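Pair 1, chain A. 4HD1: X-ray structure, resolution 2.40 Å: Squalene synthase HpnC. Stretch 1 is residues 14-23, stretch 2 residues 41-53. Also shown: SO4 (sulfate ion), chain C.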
# COMPACT_ATOMS: atom_id res chain seq x y z
N ASP A 14 18.20 -1.02 -16.90
CA ASP A 14 16.92 -1.55 -16.43
C ASP A 14 16.45 -0.90 -15.13
O ASP A 14 15.26 -0.64 -14.96
CB ASP A 14 17.02 -3.06 -16.24
CG ASP A 14 17.44 -3.78 -17.51
OD1 ASP A 14 17.30 -3.19 -18.61
OD2 ASP A 14 17.90 -4.93 -17.41
N PHE A 15 17.40 -0.63 -14.23
CA PHE A 15 17.09 0.08 -12.99
C PHE A 15 16.78 1.55 -13.24
O PHE A 15 15.98 2.16 -12.52
CB PHE A 15 18.20 -0.10 -11.95
CG PHE A 15 18.07 -1.37 -11.14
CD1 PHE A 15 17.23 -1.41 -10.03
CD2 PHE A 15 18.76 -2.52 -11.50
CE1 PHE A 15 17.09 -2.57 -9.28
CE2 PHE A 15 18.63 -3.69 -10.76
CZ PHE A 15 17.79 -3.71 -9.64
N GLU A 16 17.41 2.13 -14.26
CA GLU A 16 17.07 3.49 -14.68
C GLU A 16 15.61 3.59 -15.13
O GLU A 16 14.95 4.59 -14.83
CB GLU A 16 18.01 3.98 -15.78
CG GLU A 16 17.71 5.40 -16.27
CD GLU A 16 17.85 6.46 -15.19
OE1 GLU A 16 17.61 7.65 -15.50
OE2 GLU A 16 18.22 6.15 -14.03
N VAL A 17 15.13 2.58 -15.85
CA VAL A 17 13.72 2.50 -16.26
C VAL A 17 12.84 2.49 -15.01
O VAL A 17 11.93 3.31 -14.88
CB VAL A 17 13.42 1.28 -17.16
CG1 VAL A 17 11.93 1.20 -17.50
CG2 VAL A 17 14.23 1.33 -18.46
N CYS A 18 13.13 1.59 -14.08
CA CYS A 18 12.38 1.50 -12.83
C CYS A 18 12.36 2.83 -12.09
O CYS A 18 11.32 3.23 -11.57
CB CYS A 18 12.96 0.42 -11.94
SG CYS A 18 12.69 -1.23 -12.60
N ARG A 19 13.50 3.51 -12.07
CA ARG A 19 13.61 4.82 -11.43
C ARG A 19 12.73 5.87 -12.09
O ARG A 19 12.04 6.63 -11.40
CB ARG A 19 15.07 5.27 -11.41
CG ARG A 19 15.32 6.57 -10.67
CD ARG A 19 16.75 7.01 -10.89
NE ARG A 19 17.12 8.13 -10.05
CZ ARG A 19 17.05 9.41 -10.41
NH1 ARG A 19 16.59 9.75 -11.61
NH2 ARG A 19 17.42 10.36 -9.56
N ARG A 20 12.76 5.92 -13.42
CA ARG A 20 11.90 6.81 -14.21
C ARG A 20 10.42 6.54 -13.97
O ARG A 20 9.66 7.47 -13.69
CB ARG A 20 12.19 6.68 -15.71
CG ARG A 20 13.04 7.79 -16.30
CD ARG A 20 12.76 7.98 -17.79
NE ARG A 20 12.99 6.76 -18.56
CZ ARG A 20 12.03 5.95 -19.01
NH1 ARG A 20 10.75 6.21 -18.78
NH2 ARG A 20 12.35 4.86 -19.70
N LEU A 21 10.02 5.28 -14.10
CA LEU A 21 8.62 4.87 -13.93
C LEU A 21 8.15 5.25 -12.53
O LEU A 21 7.03 5.74 -12.36
CB LEU A 21 8.43 3.37 -14.18
CG LEU A 21 8.82 2.78 -15.55
CD1 LEU A 21 8.69 1.25 -15.55
CD2 LEU A 21 8.05 3.40 -16.72
N THR A 22 9.02 5.03 -11.54
CA THR A 22 8.70 5.34 -10.16
C THR A 22 8.55 6.84 -9.92
O THR A 22 7.51 7.28 -9.42
CB THR A 22 9.73 4.70 -9.19
OG1 THR A 22 9.62 3.27 -9.27
CG2 THR A 22 9.49 5.16 -7.75
N ARG A 23 9.56 7.62 -10.29
CA ARG A 23 9.54 9.06 -10.05
C ARG A 23 8.39 9.78 -10.75
O ARG A 23 7.82 10.71 -10.19
CB ARG A 23 10.89 9.70 -10.38
CG ARG A 23 11.99 9.33 -9.39
CD ARG A 23 13.34 9.96 -9.74
NE ARG A 23 13.47 11.33 -9.24
CZ ARG A 23 13.57 12.42 -10.01
NH1 ARG A 23 13.57 12.32 -11.34
NH2 ARG A 23 13.68 13.61 -9.45
N ARG A 41 18.29 2.01 -2.42
CA ARG A 41 17.34 2.73 -3.28
C ARG A 41 16.93 1.98 -4.58
O ARG A 41 15.75 1.99 -4.92
CB ARG A 41 17.82 4.14 -3.62
CG ARG A 41 17.53 5.17 -2.55
CD ARG A 41 17.93 6.56 -3.00
NE ARG A 41 18.75 7.18 -1.97
CZ ARG A 41 20.02 7.54 -2.12
NH1 ARG A 41 20.63 7.40 -3.29
NH2 ARG A 41 20.67 8.07 -1.10
N PRO A 42 17.89 1.34 -5.29
CA PRO A 42 17.51 0.64 -6.52
C PRO A 42 16.40 -0.40 -6.31
O PRO A 42 15.56 -0.60 -7.20
CB PRO A 42 18.80 -0.06 -6.95
CG PRO A 42 19.88 0.81 -6.41
CD PRO A 42 19.35 1.26 -5.07
N HIS A 43 16.40 -1.04 -5.14
CA HIS A 43 15.39 -2.02 -4.82
C HIS A 43 14.05 -1.38 -4.54
O HIS A 43 13.00 -1.97 -4.82
CB HIS A 43 15.86 -2.90 -3.67
CG HIS A 43 17.23 -3.51 -3.92
ND1 HIS A 43 17.48 -4.34 -4.95
CD2 HIS A 43 18.44 -3.34 -3.24
CE1 HIS A 43 18.77 -4.70 -4.93
NE2 HIS A 43 19.36 -4.09 -3.89
N PHE A 44 14.07 -0.16 -4.01
CA PHE A 44 12.83 0.62 -3.88
C PHE A 44 12.25 0.93 -5.28
O PHE A 44 11.05 0.75 -5.49
CB PHE A 44 13.04 1.87 -3.02
CG PHE A 44 12.81 1.63 -1.54
CD1 PHE A 44 13.70 0.85 -0.80
CD2 PHE A 44 11.68 2.14 -0.90
CE1 PHE A 44 13.48 0.61 0.55
CE2 PHE A 44 11.45 1.91 0.45
CZ PHE A 44 12.35 1.14 1.17
N TYR A 45 13.11 1.33 -6.22
CA TYR A 45 12.67 1.67 -7.57
C TYR A 45 12.06 0.47 -8.29
O TYR A 45 11.02 0.62 -8.94
CB TYR A 45 13.80 2.29 -8.40
CG TYR A 45 14.30 3.62 -7.88
CD1 TYR A 45 13.41 4.65 -7.56
CD2 TYR A 45 15.66 3.85 -7.70
CE1 TYR A 45 13.87 5.87 -7.08
CE2 TYR A 45 16.13 5.06 -7.22
CZ TYR A 45 15.23 6.07 -6.91
OH TYR A 45 15.69 7.28 -6.43
N SER A 46 12.67 -0.70 -8.15
CA SER A 46 12.14 -1.88 -8.84
C SER A 46 10.83 -2.40 -8.22
O SER A 46 9.93 -2.85 -8.93
CB SER A 46 13.18 -3.00 -8.93
OG SER A 46 13.56 -3.44 -7.64
N VAL A 47 10.73 -2.33 -6.89
CA VAL A 47 9.50 -2.75 -6.21
C VAL A 47 8.36 -1.79 -6.52
O VAL A 47 7.24 -2.21 -6.81
CB VAL A 47 9.71 -2.90 -4.70
CG1 VAL A 47 8.38 -3.07 -3.99
CG2 VAL A 47 10.61 -4.10 -4.42
N TYR A 48 8.66 -0.49 -6.49
CA TYR A 48 7.66 0.51 -6.81
C TYR A 48 7.24 0.51 -8.28
O TYR A 48 6.05 0.69 -8.56
CB TYR A 48 8.06 1.89 -6.30
CG TYR A 48 7.68 2.08 -4.85
CD1 TYR A 48 6.44 2.61 -4.50
CD2 TYR A 48 8.54 1.69 -3.82
CE1 TYR A 48 6.07 2.77 -3.17
CE2 TYR A 48 8.18 1.84 -2.48
CZ TYR A 48 6.95 2.39 -2.17
OH TYR A 48 6.59 2.55 -0.85
N ALA A 49 8.18 0.29 -9.20
CA ALA A 49 7.82 0.11 -10.61
C ALA A 49 6.88 -1.08 -10.75
O ALA A 49 5.89 -1.00 -11.48
CB ALA A 49 9.05 -0.06 -11.50
N PHE A 50 7.14 -2.17 -10.04
CA PHE A 50 6.21 -3.30 -10.03
C PHE A 50 4.80 -2.89 -9.58
O PHE A 50 3.82 -3.28 -10.22
CB PHE A 50 6.74 -4.46 -9.17
CG PHE A 50 5.72 -5.54 -8.94
CD1 PHE A 50 5.59 -6.61 -9.83
CD2 PHE A 50 4.86 -5.48 -7.85
CE1 PHE A 50 4.64 -7.60 -9.63
CE2 PHE A 50 3.90 -6.46 -7.64
CZ PHE A 50 3.79 -7.52 -8.54
N CYS A 51 4.69 -2.12 -8.50
CA CYS A 51 3.39 -1.65 -8.01
C CYS A 51 2.70 -0.71 -9.00
O CYS A 51 1.48 -0.77 -9.17
CB CYS A 51 3.52 -0.96 -6.65
SG CYS A 51 4.16 -2.01 -5.33
N ARG A 52 3.47 0.16 -9.65
CA ARG A 52 2.95 1.02 -10.70
C ARG A 52 2.30 0.18 -11.80
O ARG A 52 1.23 0.53 -12.30
CB ARG A 52 4.07 1.90 -11.30
CG ARG A 52 3.60 2.80 -12.44
CD ARG A 52 4.68 2.97 -13.51
NE ARG A 52 4.11 3.48 -14.76
CZ ARG A 52 4.22 4.73 -15.20
NH1 ARG A 52 4.89 5.64 -14.50
NH2 ARG A 52 3.66 5.08 -16.35
N GLY A 53 2.95 -0.93 -12.16
CA GLY A 53 2.43 -1.85 -13.17
C GLY A 53 1.07 -2.40 -12.81
O GLY A 53 0.20 -2.51 -13.66
S SO4 C . 19.00 8.14 -6.79
O1 SO4 C . 20.41 8.05 -6.30
O2 SO4 C . 18.84 7.38 -8.06
O3 SO4 C . 18.04 7.55 -5.82
O4 SO4 C . 18.74 9.61 -6.95

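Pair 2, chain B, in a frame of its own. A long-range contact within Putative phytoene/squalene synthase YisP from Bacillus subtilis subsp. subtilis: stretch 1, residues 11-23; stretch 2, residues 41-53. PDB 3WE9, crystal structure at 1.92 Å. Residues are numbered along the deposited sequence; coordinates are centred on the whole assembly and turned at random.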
# COMPACT_ATOMS: atom_id res chain seq x y z
N ILE B 11 -18.94 -17.10 -6.55
CA ILE B 11 -18.22 -15.84 -6.71
C ILE B 11 -18.44 -14.95 -5.49
O ILE B 11 -17.50 -14.33 -4.99
CB ILE B 11 -18.69 -15.11 -7.99
CG1 ILE B 11 -18.14 -15.84 -9.21
CG2 ILE B 11 -18.24 -13.64 -7.97
CD1 ILE B 11 -18.69 -15.36 -10.54
N LYS B 12 -19.68 -14.90 -5.00
CA LYS B 12 -20.00 -14.08 -3.82
C LYS B 12 -19.28 -14.61 -2.59
O LYS B 12 -18.84 -13.85 -1.73
CB LYS B 12 -21.51 -14.09 -3.57
CG LYS B 12 -22.33 -13.29 -4.59
CD LYS B 12 -22.15 -11.78 -4.40
CE LYS B 12 -23.04 -10.99 -5.37
NZ LYS B 12 -24.48 -11.37 -5.26
N GLU B 13 -19.16 -15.93 -2.50
CA GLU B 13 -18.46 -16.55 -1.38
C GLU B 13 -17.00 -16.15 -1.44
O GLU B 13 -16.42 -15.74 -0.43
CB GLU B 13 -18.58 -18.07 -1.45
CG GLU B 13 -19.86 -18.62 -0.86
CD GLU B 13 -19.92 -20.14 -0.92
OE1 GLU B 13 -18.94 -20.79 -0.49
OE2 GLU B 13 -20.95 -20.68 -1.38
N ALA B 14 -16.41 -16.28 -2.62
CA ALA B 14 -15.01 -15.94 -2.84
C ALA B 14 -14.73 -14.48 -2.51
O ALA B 14 -13.68 -14.15 -1.97
CB ALA B 14 -14.61 -16.25 -4.27
N TYR B 15 -15.66 -13.59 -2.86
CA TYR B 15 -15.49 -12.17 -2.57
C TYR B 15 -15.44 -11.92 -1.06
O TYR B 15 -14.56 -11.21 -0.57
CB TYR B 15 -16.63 -11.34 -3.18
CG TYR B 15 -16.37 -10.79 -4.58
CD1 TYR B 15 -15.22 -10.04 -4.85
CD2 TYR B 15 -17.31 -10.95 -5.60
CE1 TYR B 15 -15.02 -9.46 -6.12
CE2 TYR B 15 -17.12 -10.37 -6.85
CZ TYR B 15 -15.98 -9.62 -7.11
OH TYR B 15 -15.80 -9.03 -8.34
N GLN B 16 -16.40 -12.48 -0.34
CA GLN B 16 -16.46 -12.32 1.11
C GLN B 16 -15.16 -12.77 1.75
O GLN B 16 -14.66 -12.15 2.68
CB GLN B 16 -17.62 -13.11 1.70
CG GLN B 16 -18.96 -12.44 1.47
CD GLN B 16 -18.90 -10.96 1.79
OE1 GLN B 16 -18.52 -10.56 2.88
NE2 GLN B 16 -19.29 -10.13 0.82
N GLN B 17 -14.60 -13.85 1.23
CA GLN B 17 -13.35 -14.36 1.76
C GLN B 17 -12.22 -13.39 1.41
O GLN B 17 -11.27 -13.23 2.17
CB GLN B 17 -13.09 -15.76 1.22
CG GLN B 17 -14.21 -16.72 1.59
CD GLN B 17 -13.95 -18.15 1.15
OE1 GLN B 17 -14.78 -19.03 1.38
NE2 GLN B 17 -12.80 -18.38 0.53
N CYS B 18 -12.34 -12.74 0.26
CA CYS B 18 -11.33 -11.76 -0.14
C CYS B 18 -11.37 -10.62 0.88
O CYS B 18 -10.34 -10.06 1.25
CB CYS B 18 -11.60 -11.22 -1.55
SG CYS B 18 -11.14 -12.34 -2.90
N GLY B 19 -12.58 -10.29 1.33
CA GLY B 19 -12.77 -9.23 2.30
C GLY B 19 -12.24 -9.57 3.69
O GLY B 19 -11.73 -8.71 4.40
N GLN B 20 -12.36 -10.84 4.06
CA GLN B 20 -11.89 -11.33 5.36
C GLN B 20 -10.37 -11.17 5.39
O GLN B 20 -9.79 -10.71 6.37
CB GLN B 20 -12.24 -12.80 5.53
CG GLN B 20 -13.69 -13.16 5.22
CD GLN B 20 -14.62 -12.98 6.41
OE1 GLN B 20 -14.71 -11.90 6.99
NE2 GLN B 20 -15.33 -14.05 6.76
N ILE B 21 -9.74 -11.57 4.29
CA ILE B 21 -8.29 -11.49 4.12
C ILE B 21 -7.77 -10.06 4.26
O ILE B 21 -6.95 -9.76 5.13
CB ILE B 21 -7.86 -12.02 2.73
CG1 ILE B 21 -8.04 -13.54 2.68
CG2 ILE B 21 -6.42 -11.63 2.43
CD1 ILE B 21 -7.65 -14.16 1.35
N VAL B 22 -8.25 -9.17 3.39
CA VAL B 22 -7.82 -7.78 3.43
C VAL B 22 -8.11 -7.18 4.79
O VAL B 22 -7.29 -6.43 5.33
CB VAL B 22 -8.53 -6.94 2.33
CG1 VAL B 22 -8.04 -5.51 2.38
CG2 VAL B 22 -8.27 -7.55 0.96
N GLY B 23 -9.26 -7.51 5.35
CA GLY B 23 -9.62 -6.97 6.65
C GLY B 23 -8.65 -7.41 7.73
O GLY B 23 -8.45 -6.70 8.72
N ARG B 41 -16.15 -1.98 -4.04
CA ARG B 41 -15.54 -2.43 -2.79
C ARG B 41 -15.06 -3.88 -2.89
O ARG B 41 -13.89 -4.19 -2.61
CB ARG B 41 -16.56 -2.31 -1.64
CG ARG B 41 -16.02 -2.63 -0.25
CD ARG B 41 -17.17 -2.68 0.75
NE ARG B 41 -18.07 -1.53 0.58
CZ ARG B 41 -19.38 -1.56 0.80
NH1 ARG B 41 -19.96 -2.68 1.21
NH2 ARG B 41 -20.11 -0.48 0.60
N GLN B 42 -15.96 -4.76 -3.28
CA GLN B 42 -15.63 -6.17 -3.40
C GLN B 42 -14.54 -6.40 -4.44
O GLN B 42 -13.65 -7.23 -4.25
CB GLN B 42 -16.89 -6.98 -3.72
CG GLN B 42 -17.87 -6.98 -2.55
CD GLN B 42 -19.01 -7.96 -2.72
OE1 GLN B 42 -19.65 -8.35 -1.74
NE2 GLN B 42 -19.27 -8.36 -3.95
N ALA B 43 -14.60 -5.64 -5.53
CA ALA B 43 -13.59 -5.76 -6.58
C ALA B 43 -12.23 -5.39 -5.99
O ALA B 43 -11.23 -6.04 -6.27
CB ALA B 43 -13.93 -4.81 -7.74
N SER B 44 -12.20 -4.35 -5.17
CA SER B 44 -10.95 -3.92 -4.54
C SER B 44 -10.42 -5.01 -3.61
O SER B 44 -9.21 -5.23 -3.55
CB SER B 44 -11.16 -2.63 -3.75
OG SER B 44 -11.46 -1.55 -4.63
N TRP B 45 -11.32 -5.67 -2.89
CA TRP B 45 -10.90 -6.75 -2.00
C TRP B 45 -10.19 -7.81 -2.82
O TRP B 45 -9.13 -8.31 -2.43
CB TRP B 45 -12.10 -7.40 -1.31
CG TRP B 45 -12.87 -6.53 -0.34
CD1 TRP B 45 -12.47 -5.35 0.22
CD2 TRP B 45 -14.16 -6.82 0.19
NE1 TRP B 45 -13.44 -4.88 1.07
CE2 TRP B 45 -14.49 -5.76 1.07
CE3 TRP B 45 -15.08 -7.86 0.01
CZ2 TRP B 45 -15.70 -5.72 1.77
CZ3 TRP B 45 -16.28 -7.83 0.71
CH2 TRP B 45 -16.58 -6.76 1.58
N ALA B 46 -10.78 -8.17 -3.96
CA ALA B 46 -10.21 -9.18 -4.83
C ALA B 46 -8.81 -8.80 -5.28
O ALA B 46 -7.88 -9.62 -5.24
CB ALA B 46 -11.12 -9.39 -6.06
N VAL B 47 -8.65 -7.55 -5.73
CA VAL B 47 -7.36 -7.07 -6.19
C VAL B 47 -6.30 -7.12 -5.09
O VAL B 47 -5.20 -7.63 -5.31
CB VAL B 47 -7.46 -5.62 -6.73
CG1 VAL B 47 -6.07 -5.05 -6.98
CG2 VAL B 47 -8.28 -5.61 -8.02
N LEU B 48 -6.63 -6.60 -3.91
CA LEU B 48 -5.67 -6.61 -2.81
C LEU B 48 -5.43 -8.01 -2.24
O LEU B 48 -4.35 -8.30 -1.74
CB LEU B 48 -6.11 -5.64 -1.70
CG LEU B 48 -6.14 -4.16 -2.10
CD1 LEU B 48 -6.34 -3.31 -0.85
CD2 LEU B 48 -4.84 -3.78 -2.79
N SER B 49 -6.45 -8.86 -2.30
CA SER B 49 -6.29 -10.23 -1.82
C SER B 49 -5.26 -10.90 -2.72
O SER B 49 -4.38 -11.63 -2.25
CB SER B 49 -7.62 -11.00 -1.90
OG SER B 49 -8.52 -10.56 -0.90
N PHE B 50 -5.37 -10.63 -4.02
CA PHE B 50 -4.44 -11.16 -5.01
C PHE B 50 -3.03 -10.72 -4.63
O PHE B 50 -2.10 -11.52 -4.62
CB PHE B 50 -4.78 -10.62 -6.40
CG PHE B 50 -3.67 -10.79 -7.40
CD1 PHE B 50 -3.46 -12.01 -8.03
CD2 PHE B 50 -2.82 -9.73 -7.69
CE1 PHE B 50 -2.40 -12.18 -8.92
CE2 PHE B 50 -1.76 -9.88 -8.58
CZ PHE B 50 -1.56 -11.11 -9.20
N CYS B 51 -2.88 -9.43 -4.34
CA CYS B 51 -1.59 -8.88 -3.96
C CYS B 51 -1.02 -9.59 -2.73
O CYS B 51 0.13 -10.02 -2.73
CB CYS B 51 -1.71 -7.37 -3.69
SG CYS B 51 -1.98 -6.38 -5.19
N HIS B 52 -1.83 -9.70 -1.68
CA HIS B 52 -1.41 -10.36 -0.45
C HIS B 52 -0.98 -11.80 -0.75
O HIS B 52 0.11 -12.22 -0.35
CB HIS B 52 -2.54 -10.38 0.58
CG HIS B 52 -2.19 -11.11 1.84
ND1 HIS B 52 -1.25 -10.64 2.74
CD2 HIS B 52 -2.63 -12.29 2.34
CE1 HIS B 52 -1.14 -11.49 3.74
NE2 HIS B 52 -1.96 -12.50 3.52
N THR B 53 -1.84 -12.53 -1.45
CA THR B 53 -1.56 -13.92 -1.81
C THR B 53 -0.24 -14.06 -2.54
O THR B 53 0.59 -14.91 -2.19
CB THR B 53 -2.68 -14.50 -2.70
OG1 THR B 53 -3.88 -14.64 -1.93
CG2 THR B 53 -2.28 -15.87 -3.25

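The sharpest difference lies where Arg A19 of pair 1 matches Gly B19 of pair 2, each facing an aromatic residue on the second helix. In pair 1 the arginine lays its aliphatic chain over the ring of Tyr A45, with CG of Arg A19 3.7 Å from the centroid of that ring and almost on its normal. In pair 2 there is no side chain to lay down, and the backbone itself does the work: CA of Gly B19 sits over the face of the Trp B45 indole, 3.5 Å from its CD2. An ideal CB on Gly B19 would fall 2.7 Å from CE3 of Trp B45, a clash, so the indole occupies the space that a side chain would need. In pair 1 a long chain covers the ring, whereas in pair 2 the indole as placed lies against the backbone and leaves no room for a CB. The chi2 angles, -50° for Tyr A45 and -16° for Trp B45, record the different settings of the two rings.

The frame beneath these solutions is nearly the same. Two helices cross at 62° in pair 1 and 63° in pair 2, with axes 7.9 and 8.2 Å apart, and the central backbones superpose to 0.3 Å. The buried areas, 609 and 640 Å², are similar too. Cys A18 and Cys B18 are the most closely matched side chains of the contact: both point toward the second helix with chi1 in m, and their side-chain centres fall 0.1 Å apart. Small residues receive them, Ser A46 and Ala A49 in pair 1, Ala B46 and Ser B49 in pair 2, so that a close crossing is kept while the hydroxyl changes place.

The hydroxyl near the crossing also changes helix. In pair 1 it belongs to Thr A22, whose OG1 donates to O of Cys A18, 2.9 Å away, in its own helix. In pair 2 the matching position is Val B22, and Ser B49 carries the hydroxyl instead, its OG donating to O of Trp B45 at 2.8 Å. Each hydroxyl thus satisfies itself on a carbonyl one turn back, which lets a polar group be packed into a tight interface. Val B22 fills its place with carbon, CG2 lying 3.9 Å from CB of Leu B48.

Toward the N-terminal end of the second stretch, Phe A15 and Tyr B15, on the first helix, overlay closely but meet different neighbours. CD1 of Phe A15 packs 3.7 Å from CB of Pro A42; the face of Tyr B15 is instead covered by Gln B42, whose CB is 3.9 Å from the ring centroid.

At the far end, pair 1 has its one hydrogen bond between the helices, from NH1 of Arg A52 to O of Leu A21 at 3.0 Å. His B52 makes only a carbon-to-carbon contact with Ile B21 at the matching place, CD2 to CG2 at 3.8 Å. Pair 1 also holds a sulfate, probably from the crystallisation liquor, hydrogen-bonded by Arg A19 and Tyr A45.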